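Local coordinates for lysosome-associated membrane glycoprotein 2 (PDB 5GV3) that helps build lysosomes, supports autophagy and keeps the lysosomal lumen acidic by directly inhibiting the proton channel TMEM175, at residues I24-T29 with K34-A39; K59-F64 with S69-F74; V128-Y131 with V136-K139. One frame throughout, in Å; residues are numbered along the deposited sequence.

Contact 1: residues I24-T29 with K34-A39; sequences ITYETT and KTITIA. With NAG (2-acetamido-2-deoxy-beta-D-glucopyranose), chain P; NAG (2-acetamido-2-deoxy-beta-D-glucopyranose), chain M.
Lys34 runs out beside the Tyr26 side chain, both pointing the same way from neighbouring strands. Its CB sits over one face of the phenol, 4.1 Å from the Tyr26 ring centroid and 26° off the ring normal, a CH-pi contact, and also touches Thr28 CG2 at 3.6 Å. CG moves on toward the hydroxyl end, and Lys34 CD comes within 3.3 Å of Tyr26 OH; from there NZ leads away. With CG anti to the backbone N (chi1 -174°) and the chain extended beyond it, the methylenes run from over the ring face, near CZ, to the hydroxyl. At the edge of the ring, Ile36 CG1 approaches CE1, while the hydroxyl is hydrogen-bonded to the carbonyl of Pro99. The opposite face of the hairpin is polar: Thr25 OG1 and Thr35 OG1 share a hydrogen bond of 2.9 Å, in the non-hydrogen-bonded pair where the two CA atoms approach to 4.1 Å. Paired amides flank it, with Lys34 N reaching Tyr26 O at 2.8 Å and Ile24 N reaching Ile36 O at 2.7 Å. A glycan lies by Thr25 on that polar face. Strand axes at 146° and alternating pair types define a twisted antiparallel beta hairpin in the first lumenal domain.

Contact 2: residues K59-F64 with S69-F74; sequences KIMIQF and SWAVNF. With NAG (2-acetamido-2-deoxy-beta-D-glucopyranose), chain O.
Two aromatic rings of 69-74, Trp70 and Phe74, receive Ile60 at their edges. Ile60 CG2 lies in the indole plane, 4.0 Å from Trp70 CZ3, whereas its other branch goes to the phenyl: CG1 is in the plane of the Phe74 ring and CD1 stands 3.7 Å from Phe74 CE2. Phe22 also meets the indole, the ring planes inclined at about 35°. Chi1 of -72° sends CG1 of Ile60 anti to the carbonyl carbon and CG2 anti to the backbone N, so one isoleucine serves both rings. Ile62 runs alongside the indole, its CG1 3.8 Å from Trp70 CE3. Between the rings, Val72 CG1 meets Ile60 CB at 3.7 Å. The backbone pairs Ile62 with Trp70 through Ile62 N to Trp70 O, 2.7 Å; Ile60 N to Val72 O is longer, 3.3 Å. On the other face, Met61 CG touches Ala71 CB, and Asn73 ND2 is bonded covalently to the C1 of an N-linked sugar while hydrogen-bonding Asp85. Strand axes at 172° make this an antiparallel hairpin of the four-stranded sheet, its apolar side turned to strand 11-28 and its other side glycosylated, in keeping with the beta-prism fold of LAMP lumenal domains.

Contact 3: residues V128-Y131 with V136-K139; sequences VLTY and VVQK. With NAG (2-acetamido-2-deoxy-beta-D-glucopyranose), chain M.
Tyr131 N donates to Gln138 O at 2.9 Å, with an N-H...O angle of 170°. The return bond, Gln138 N to Tyr131 O, measures 3.0 Å, which makes these residues a hydrogen-bonded pair. Gln138 O also lies at the edge of the Tyr131 ring, near its plane, and takes a CA-H...O contact from Thr130 CA at 3.4 Å. One residue along, Thr130 and Lys139 form the non-hydrogen-bonded pair of this antiparallel hairpin, whose strand directions differ by 165°; it joins strand 129-133 to strand 136-146, which on its far side pairs with strand 11-28. The side chains of this pair run together in the same direction. Lys139 is extended until its last torsion, chi4 -64°, which folds NZ back to give Thr130 OG1 a hydrogen bond of 3.0 Å. Lys139 CD rests against the glycan attached to Asn21, 3.7 Å from C5 of that sugar, and Val128 CG2 meets the O6 of the same sugar at 3.7 Å. Thr130 CG2 turns to Val137 CG1, 4.0 Å away. On the opposite face Gln138 OE1 is hydrogen-bonded to the Tyr140 hydroxyl, and Tyr131 packs against strand 106-117 at Asn111 and Glu113.

How the contacts relate
From the N terminus, contact 1 closes first, turning strand 11-28 back into strand 32-39. Contact 2 closes the hairpin of strands 59-64 and 68-76, and contact 3 that of strands 129-133 and 136-146. The three follow in series, with no nesting or crossing. Contacts 1 and 3 belong to one sheet, since strands 11-28 and 136-146 pair there; Ile24 CG1 and Val136 CG2 touch at 4.2 Å, and both contacts meet the same Asn21-linked sugar. Contact 2 lies in the four-stranded sheet and touches contact 1 through Phe64 CE2 and Ile38 CG2, 3.9 Å apart. Contacts 2 and 3 approach only to about 5 Å between nearest atoms.

Contact 1: residues I24-T29 with K34-A39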
loop_
_atom_site.group_PDB
_atom_site.type_symbol
_atom_site.label_atom_id
_atom_site.label_comp_id
_atom_site.label_asym_id
_atom_site.label_seq_id
_atom_site.Cartn_x
_atom_site.Cartn_y
_atom_site.Cartn_z
ATOM N N ILE A 24 -4.928 13.616 2.602
ATOM C CA ILE A 24 -4.763 14.338 1.343
ATOM C C ILE A 24 -5.227 15.791 1.433
ATOM O O ILE A 24 -6.342 16.076 1.878
ATOM C CB ILE A 24 -5.534 13.654 0.197
ATOM C CG1 ILE A 24 -5.092 12.195 0.058
ATOM C CG2 ILE A 24 -5.331 14.423 -1.127
ATOM C CD1 ILE A 24 -5.895 11.407 -0.947
ATOM N N THR A 25 -4.353 16.705 1.024
ATOM C CA THR A 25 -4.716 18.113 0.910
ATOM C C THR A 25 -4.961 18.441 -0.555
ATOM O O THR A 25 -4.110 18.185 -1.398
ATOM C CB THR A 25 -3.620 19.041 1.469
ATOM O OG1 THR A 25 -3.328 18.687 2.825
ATOM C CG2 THR A 25 -4.081 20.505 1.422
ATOM N N TYR A 26 -6.127 19.002 -0.856
ATOM C CA TYR A 26 -6.437 19.395 -2.226
ATOM C C TYR A 26 -6.976 20.821 -2.283
ATOM O O TYR A 26 -7.513 21.329 -1.300
ATOM C CB TYR A 26 -7.433 18.418 -2.845
ATOM C CG TYR A 26 -8.759 18.334 -2.128
ATOM C CD1 TYR A 26 -8.907 17.552 -0.989
ATOM C CD2 TYR A 26 -9.874 18.997 -2.615
ATOM C CE1 TYR A 26 -10.123 17.464 -0.333
ATOM C CE2 TYR A 26 -11.096 18.907 -1.971
ATOM C CZ TYR A 26 -11.213 18.140 -0.831
ATOM O OH TYR A 26 -12.429 18.052 -0.187
ATOM N N GLU A 27 -6.854 21.456 -3.444
ATOM C CA GLU A 27 -7.298 22.837 -3.585
ATOM C C GLU A 27 -8.814 22.929 -3.712
ATOM O O GLU A 27 -9.449 22.171 -4.449
ATOM C CB GLU A 27 -6.639 23.504 -4.803
ATOM C CG GLU A 27 -7.077 24.952 -5.007
ATOM C CD GLU A 27 -6.417 25.623 -6.201
ATOM O OE1 GLU A 27 -5.607 24.973 -6.891
ATOM O OE2 GLU A 27 -6.705 26.816 -6.437
ATOM N N THR A 28 -9.376 23.843 -2.933
ATOM C CA THR A 28 -10.805 24.146 -2.910
ATOM C C THR A 28 -11.076 25.589 -3.374
ATOM O O THR A 28 -10.141 26.356 -3.599
ATOM C CB THR A 28 -11.392 23.886 -1.521
ATOM O OG1 THR A 28 -10.546 24.486 -0.533
ATOM C CG2 THR A 28 -11.412 22.395 -1.253
ATOM N N THR A 29 -12.352 25.939 -3.534
ATOM C CA THR A 29 -12.756 27.220 -4.129
ATOM C C THR A 29 -12.331 28.489 -3.361
ATOM O O THR A 29 -12.131 28.468 -2.141
ATOM C CB THR A 29 -14.286 27.276 -4.310
ATOM O OG1 THR A 29 -14.636 28.430 -5.085
ATOM C CG2 THR A 29 -14.993 27.323 -2.960
ATOM N N LYS A 34 -8.423 22.028 1.234
ATOM C CA LYS A 34 -9.055 21.135 2.205
ATOM C C LYS A 34 -8.196 19.901 2.458
ATOM O O LYS A 34 -7.649 19.315 1.521
ATOM C CB LYS A 34 -10.445 20.695 1.752
ATOM C CG LYS A 34 -11.138 19.880 2.832
ATOM C CD LYS A 34 -12.626 19.731 2.629
ATOM C CE LYS A 34 -13.255 19.157 3.895
ATOM N NZ LYS A 34 -14.650 18.711 3.677
ATOM N N THR A 35 -8.058 19.535 3.727
ATOM C CA THR A 35 -7.319 18.342 4.113
ATOM C C THR A 35 -8.287 17.289 4.640
ATOM O O THR A 35 -9.096 17.568 5.535
ATOM C CB THR A 35 -6.274 18.646 5.192
ATOM O OG1 THR A 35 -5.346 19.621 4.712
ATOM C CG2 THR A 35 -5.521 17.377 5.576
ATOM N N ILE A 36 -8.222 16.091 4.068
ATOM C CA ILE A 36 -9.053 14.973 4.512
ATOM C C ILE A 36 -8.215 13.719 4.761
ATOM O O ILE A 36 -7.120 13.579 4.222
ATOM C CB ILE A 36 -10.165 14.652 3.489
ATOM C CG1 ILE A 36 -9.568 14.371 2.115
ATOM C CG2 ILE A 36 -11.122 15.823 3.361
ATOM C CD1 ILE A 36 -9.474 12.919 1.757
ATOM N N THR A 37 -8.723 12.820 5.597
ATOM C CA THR A 37 -8.066 11.535 5.816
ATOM C C THR A 37 -8.953 10.403 5.313
ATOM O O THR A 37 -10.123 10.308 5.672
ATOM C CB THR A 37 -7.717 11.307 7.297
ATOM O OG1 THR A 37 -6.672 12.211 7.674
ATOM C CG2 THR A 37 -7.227 9.881 7.526
ATOM N N ILE A 38 -8.389 9.560 4.458
ATOM C CA ILE A 38 -9.091 8.390 3.951
ATOM C C ILE A 38 -8.562 7.120 4.594
ATOM O O ILE A 38 -7.447 6.694 4.293
ATOM C CB ILE A 38 -8.940 8.241 2.437
ATOM C CG1 ILE A 38 -9.445 9.481 1.713
ATOM C CG2 ILE A 38 -9.669 6.999 1.951
ATOM C CD1 ILE A 38 -9.246 9.410 0.217
ATOM N N ALA A 39 -9.345 6.513 5.474
ATOM C CA ALA A 39 -8.996 5.191 5.977
ATOM C C ALA A 39 -9.495 4.158 4.982
ATOM O O ALA A 39 -10.667 4.148 4.621
ATOM C CB ALA A 39 -9.591 4.955 7.355
HETATM C C1 NAG P . -3.686 25.136 -1.856
HETATM C C2 NAG P . -3.123 24.173 -2.901
HETATM C C3 NAG P . -2.292 24.926 -3.940
HETATM C C4 NAG P . -3.075 26.088 -4.528
HETATM C C5 NAG P . -3.569 26.986 -3.402
HETATM C C6 NAG P . -4.407 28.146 -3.889
HETATM C C7 NAG P . -2.792 21.926 -1.961
HETATM C C8 NAG P . -1.811 20.987 -1.332
HETATM N N2 NAG P . -2.320 23.138 -2.273
HETATM O O3 NAG P . -1.931 24.019 -4.975
HETATM O O4 NAG P . -2.239 26.840 -5.400
HETATM O O5 NAG P . -4.394 26.218 -2.513
HETATM O O6 NAG P . -5.205 28.656 -2.832
HETATM O O7 NAG P . -3.955 21.603 -2.173
HETATM C C1 NAG M . -4.842 7.159 10.457
HETATM C C2 NAG M . -5.944 7.350 11.508
HETATM C C3 NAG M . -5.350 7.903 12.800
HETATM C C4 NAG M . -4.187 7.035 13.265
HETATM C C5 NAG M . -3.169 6.857 12.142
HETATM C C6 NAG M . -2.063 5.894 12.502
HETATM C C7 NAG M . -8.248 7.796 10.772
HETATM C C8 NAG M . -9.212 8.831 10.267
HETATM N N2 NAG M . -7.002 8.222 11.017
HETATM O O3 NAG M . -6.351 7.951 13.808
HETATM O O4 NAG M . -3.558 7.634 14.392
HETATM O O5 NAG M . -3.820 6.311 10.986
HETATM O O6 NAG M . -2.576 4.576 12.624
HETATM O O7 NAG M . -8.580 6.628 10.949
#

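Contact 2: residues K59-F64 with S69-F74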
loop_
_atom_site.group_PDB
_atom_site.type_symbol
_atom_site.label_atom_id
_atom_site.label_comp_id
_atom_site.label_asym_id
_atom_site.label_seq_id
_atom_site.Cartn_x
_atom_site.Cartn_y
_atom_site.Cartn_z
ATOM N N LYS A 59 2.893 -8.213 -7.546
ATOM C CA LYS A 59 2.370 -6.907 -7.152
ATOM C C LYS A 59 1.060 -6.966 -6.346
ATOM O O LYS A 59 0.289 -7.922 -6.423
ATOM C CB LYS A 59 2.148 -6.025 -8.394
ATOM C CG LYS A 59 1.117 -6.535 -9.419
ATOM C CD LYS A 59 1.039 -5.634 -10.678
ATOM C CE LYS A 59 0.138 -6.272 -11.747
ATOM N NZ LYS A 59 0.060 -5.493 -13.021
ATOM N N ILE A 60 0.814 -5.908 -5.585
ATOM C CA ILE A 60 -0.466 -5.733 -4.933
ATOM C C ILE A 60 -1.124 -4.460 -5.420
ATOM O O ILE A 60 -0.489 -3.409 -5.502
ATOM C CB ILE A 60 -0.332 -5.682 -3.411
ATOM C CG1 ILE A 60 -0.007 -7.072 -2.859
ATOM C CG2 ILE A 60 -1.604 -5.166 -2.774
ATOM C CD1 ILE A 60 0.333 -7.039 -1.376
ATOM N N MET A 61 -2.401 -4.573 -5.763
ATOM C CA MET A 61 -3.188 -3.415 -6.156
ATOM C C MET A 61 -4.460 -3.307 -5.320
ATOM O O MET A 61 -5.138 -4.294 -5.082
ATOM C CB MET A 61 -3.527 -3.485 -7.642
ATOM C CG MET A 61 -2.298 -3.554 -8.530
ATOM S SD MET A 61 -2.703 -3.670 -10.278
ATOM C CE MET A 61 -3.453 -2.061 -10.541
ATOM N N ILE A 62 -4.739 -2.112 -4.815
ATOM C CA ILE A 62 -5.922 -1.895 -3.998
ATOM C C ILE A 62 -6.791 -0.803 -4.613
ATOM O O ILE A 62 -6.289 0.260 -4.950
ATOM C CB ILE A 62 -5.539 -1.516 -2.560
ATOM C CG1 ILE A 62 -4.714 -2.645 -1.918
ATOM C CG2 ILE A 62 -6.780 -1.193 -1.743
ATOM C CD1 ILE A 62 -5.493 -3.954 -1.712
ATOM N N GLN A 63 -8.082 -1.067 -4.782
ATOM C CA GLN A 63 -9.000 -0.026 -5.249
ATOM C C GLN A 63 -10.040 0.261 -4.178
ATOM O O GLN A 63 -10.463 -0.635 -3.454
ATOM C CB GLN A 63 -9.696 -0.419 -6.561
ATOM C CG GLN A 63 -8.778 -0.978 -7.628
ATOM C CD GLN A 63 -8.388 -2.425 -7.361
ATOM O OE1 GLN A 63 -9.193 -3.215 -6.876
ATOM N NE2 GLN A 63 -7.145 -2.767 -7.656
ATOM N N PHE A 64 -10.445 1.518 -4.077
ATOM C CA PHE A 64 -11.480 1.914 -3.139
ATOM C C PHE A 64 -12.406 2.950 -3.772
ATOM O O PHE A 64 -12.081 4.139 -3.825
ATOM C CB PHE A 64 -10.846 2.458 -1.859
ATOM C CG PHE A 64 -11.840 2.981 -0.867
ATOM C CD1 PHE A 64 -12.921 2.211 -0.477
ATOM C CD2 PHE A 64 -11.687 4.242 -0.316
ATOM C CE1 PHE A 64 -13.836 2.692 0.438
ATOM C CE2 PHE A 64 -12.598 4.734 0.601
ATOM C CZ PHE A 64 -13.674 3.959 0.981
ATOM N N SER A 69 -6.867 4.567 -5.718
ATOM C CA SER A 69 -6.248 3.295 -6.030
ATOM C C SER A 69 -4.832 3.340 -5.461
ATOM O O SER A 69 -4.278 4.416 -5.240
ATOM C CB SER A 69 -6.237 3.034 -7.535
ATOM O OG SER A 69 -5.478 4.008 -8.214
ATOM N N TRP A 70 -4.264 2.169 -5.202
ATOM C CA TRP A 70 -2.976 2.077 -4.531
ATOM C C TRP A 70 -2.266 0.820 -4.999
ATOM O O TRP A 70 -2.900 -0.217 -5.220
ATOM C CB TRP A 70 -3.165 2.073 -3.011
ATOM C CG TRP A 70 -1.899 1.969 -2.219
ATOM C CD1 TRP A 70 -1.136 2.996 -1.758
ATOM C CD2 TRP A 70 -1.244 0.763 -1.802
ATOM N NE1 TRP A 70 -0.051 2.509 -1.069
ATOM C CE2 TRP A 70 -0.091 1.141 -1.085
ATOM C CE3 TRP A 70 -1.523 -0.601 -1.962
ATOM C CZ2 TRP A 70 0.788 0.201 -0.531
ATOM C CZ3 TRP A 70 -0.652 -1.531 -1.404
ATOM C CH2 TRP A 70 0.486 -1.122 -0.694
ATOM N N ALA A 71 -0.953 0.906 -5.163
ATOM C CA ALA A 71 -0.192 -0.230 -5.677
ATOM C C ALA A 71 1.208 -0.285 -5.078
ATOM O O ALA A 71 1.724 0.722 -4.591
ATOM C CB ALA A 71 -0.117 -0.169 -7.205
ATOM N N VAL A 72 1.822 -1.464 -5.144
ATOM C CA VAL A 72 3.181 -1.667 -4.651
ATOM C C VAL A 72 3.868 -2.782 -5.434
ATOM O O VAL A 72 3.226 -3.716 -5.905
ATOM C CB VAL A 72 3.198 -1.989 -3.125
ATOM C CG1 VAL A 72 2.340 -3.208 -2.800
ATOM C CG2 VAL A 72 4.628 -2.158 -2.598
ATOM N N ASN A 73 5.181 -2.655 -5.593
ATOM C CA ASN A 73 5.998 -3.669 -6.243
ATOM C C ASN A 73 6.834 -4.464 -5.295
ATOM O O ASN A 73 7.382 -3.928 -4.333
ATOM C CB ASN A 73 6.984 -3.061 -7.231
ATOM C CG ASN A 73 6.447 -2.942 -8.609
ATOM O OD1 ASN A 73 5.462 -3.580 -8.981
ATOM N ND2 ASN A 73 7.132 -2.135 -9.404
ATOM N N PHE A 74 6.965 -5.742 -5.614
ATOM C CA PHE A 74 7.924 -6.608 -4.958
ATOM C C PHE A 74 8.800 -7.239 -6.038
ATOM O O PHE A 74 8.300 -7.932 -6.909
ATOM C CB PHE A 74 7.220 -7.676 -4.111
ATOM C CG PHE A 74 6.146 -7.132 -3.204
ATOM C CD1 PHE A 74 6.476 -6.560 -1.980
ATOM C CD2 PHE A 74 4.806 -7.216 -3.559
ATOM C CE1 PHE A 74 5.492 -6.059 -1.135
ATOM C CE2 PHE A 74 3.816 -6.726 -2.717
ATOM C CZ PHE A 74 4.163 -6.145 -1.501
HETATM C C1 NAG O . 6.842 -1.859 -10.776
HETATM C C2 NAG O . 7.692 -2.692 -11.739
HETATM C C3 NAG O . 7.428 -2.255 -13.182
HETATM C C4 NAG O . 5.927 -2.241 -13.466
HETATM C C5 NAG O . 5.201 -1.439 -12.389
HETATM C C6 NAG O . 3.698 -1.435 -12.528
HETATM C C7 NAG O . 10.061 -3.373 -11.873
HETATM C C8 NAG O . 11.460 -3.071 -11.420
HETATM N N2 NAG O . 9.109 -2.557 -11.409
HETATM O O3 NAG O . 8.096 -3.124 -14.088
HETATM O O4 NAG O . 5.673 -1.658 -14.739
HETATM O O5 NAG O . 5.489 -2.004 -11.107
HETATM O O6 NAG O . 3.090 -0.892 -11.363
HETATM O O7 NAG O . 9.811 -4.305 -12.629
#

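Contact 3: residues V128-Y131 with V136-K139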
loop_
_atom_site.group_PDB
_atom_site.type_symbol
_atom_site.label_atom_id
_atom_site.label_comp_id
_atom_site.label_asym_id
_atom_site.label_seq_id
_atom_site.Cartn_x
_atom_site.Cartn_y
_atom_site.Cartn_z
ATOM N N VAL A 128 3.429 2.220 13.218
ATOM C CA VAL A 128 3.059 3.172 12.170
ATOM C C VAL A 128 4.238 3.742 11.380
ATOM O O VAL A 128 5.052 4.494 11.904
ATOM C CB VAL A 128 2.262 4.359 12.770
ATOM C CG1 VAL A 128 1.953 5.429 11.695
ATOM C CG2 VAL A 128 0.982 3.859 13.417
ATOM N N LEU A 129 4.315 3.382 10.106
ATOM C CA LEU A 129 5.303 3.984 9.220
ATOM C C LEU A 129 4.660 5.188 8.519
ATOM O O LEU A 129 3.596 5.062 7.906
ATOM C CB LEU A 129 5.834 2.964 8.206
ATOM C CG LEU A 129 6.308 1.653 8.854
ATOM C CD1 LEU A 129 6.835 0.661 7.823
ATOM C CD2 LEU A 129 7.348 1.924 9.932
ATOM N N THR A 130 5.272 6.360 8.665
ATOM C CA THR A 130 4.731 7.591 8.086
ATOM C C THR A 130 5.630 8.118 6.978
ATOM O O THR A 130 6.839 8.242 7.159
ATOM C CB THR A 130 4.558 8.698 9.139
ATOM O OG1 THR A 130 3.763 8.213 10.228
ATOM C CG2 THR A 130 3.869 9.917 8.534
ATOM N N TYR A 131 5.030 8.421 5.832
ATOM C CA TYR A 131 5.758 9.011 4.718
ATOM C C TYR A 131 5.107 10.329 4.318
ATOM O O TYR A 131 3.967 10.368 3.852
ATOM C CB TYR A 131 5.818 8.039 3.542
ATOM C CG TYR A 131 6.514 6.749 3.910
ATOM C CD1 TYR A 131 5.801 5.692 4.451
ATOM C CD2 TYR A 131 7.887 6.596 3.739
ATOM C CE1 TYR A 131 6.426 4.515 4.809
ATOM C CE2 TYR A 131 8.523 5.422 4.087
ATOM C CZ TYR A 131 7.786 4.382 4.624
ATOM O OH TYR A 131 8.407 3.203 4.977
ATOM N N VAL A 136 0.390 14.639 0.165
ATOM C CA VAL A 136 -0.192 13.436 0.752
ATOM C C VAL A 136 0.648 12.885 1.901
ATOM O O VAL A 136 1.852 12.687 1.765
ATOM C CB VAL A 136 -0.359 12.328 -0.307
ATOM C CG1 VAL A 136 -0.954 11.088 0.323
ATOM C CG2 VAL A 136 -1.240 12.810 -1.464
ATOM N N VAL A 137 0.012 12.661 3.047
ATOM C CA VAL A 137 0.667 11.944 4.134
ATOM C C VAL A 137 0.178 10.494 4.159
ATOM O O VAL A 137 -1.013 10.238 4.366
ATOM C CB VAL A 137 0.408 12.627 5.485
ATOM C CG1 VAL A 137 0.937 11.775 6.636
ATOM C CG2 VAL A 137 1.043 14.007 5.503
ATOM N N GLN A 138 1.093 9.553 3.932
ATOM C CA GLN A 138 0.762 8.134 3.925
ATOM C C GLN A 138 1.152 7.474 5.243
ATOM O O GLN A 138 2.262 7.659 5.738
ATOM C CB GLN A 138 1.460 7.430 2.758
ATOM C CG GLN A 138 1.215 8.107 1.417
ATOM C CD GLN A 138 1.951 7.451 0.271
ATOM O OE1 GLN A 138 2.632 6.443 0.450
ATOM N NE2 GLN A 138 1.819 8.026 -0.921
ATOM N N LYS A 139 0.221 6.727 5.828
ATOM C CA LYS A 139 0.510 5.982 7.051
ATOM C C LYS A 139 0.219 4.495 6.863
ATOM O O LYS A 139 -0.834 4.116 6.352
ATOM C CB LYS A 139 -0.289 6.543 8.230
ATOM C CG LYS A 139 0.177 7.924 8.697
ATOM C CD LYS A 139 -0.614 8.383 9.914
ATOM C CE LYS A 139 -0.137 9.734 10.432
ATOM N NZ LYS A 139 1.265 9.647 10.921
HETATM C C1 NAG M . -4.842 7.159 10.457
HETATM C C2 NAG M . -5.944 7.350 11.508
HETATM C C3 NAG M . -5.350 7.903 12.800
HETATM C C4 NAG M . -4.187 7.035 13.265
HETATM C C5 NAG M . -3.169 6.857 12.142
HETATM C C6 NAG M . -2.063 5.894 12.502
HETATM C C7 NAG M . -8.248 7.796 10.772
HETATM C C8 NAG M . -9.212 8.831 10.267
HETATM N N2 NAG M . -7.002 8.222 11.017
HETATM O O3 NAG M . -6.351 7.951 13.808
HETATM O O4 NAG M . -3.558 7.634 14.392
HETATM O O5 NAG M . -3.820 6.311 10.986
HETATM O O6 NAG M . -2.576 4.576 12.624
HETATM O O7 NAG M . -8.580 6.628 10.949
#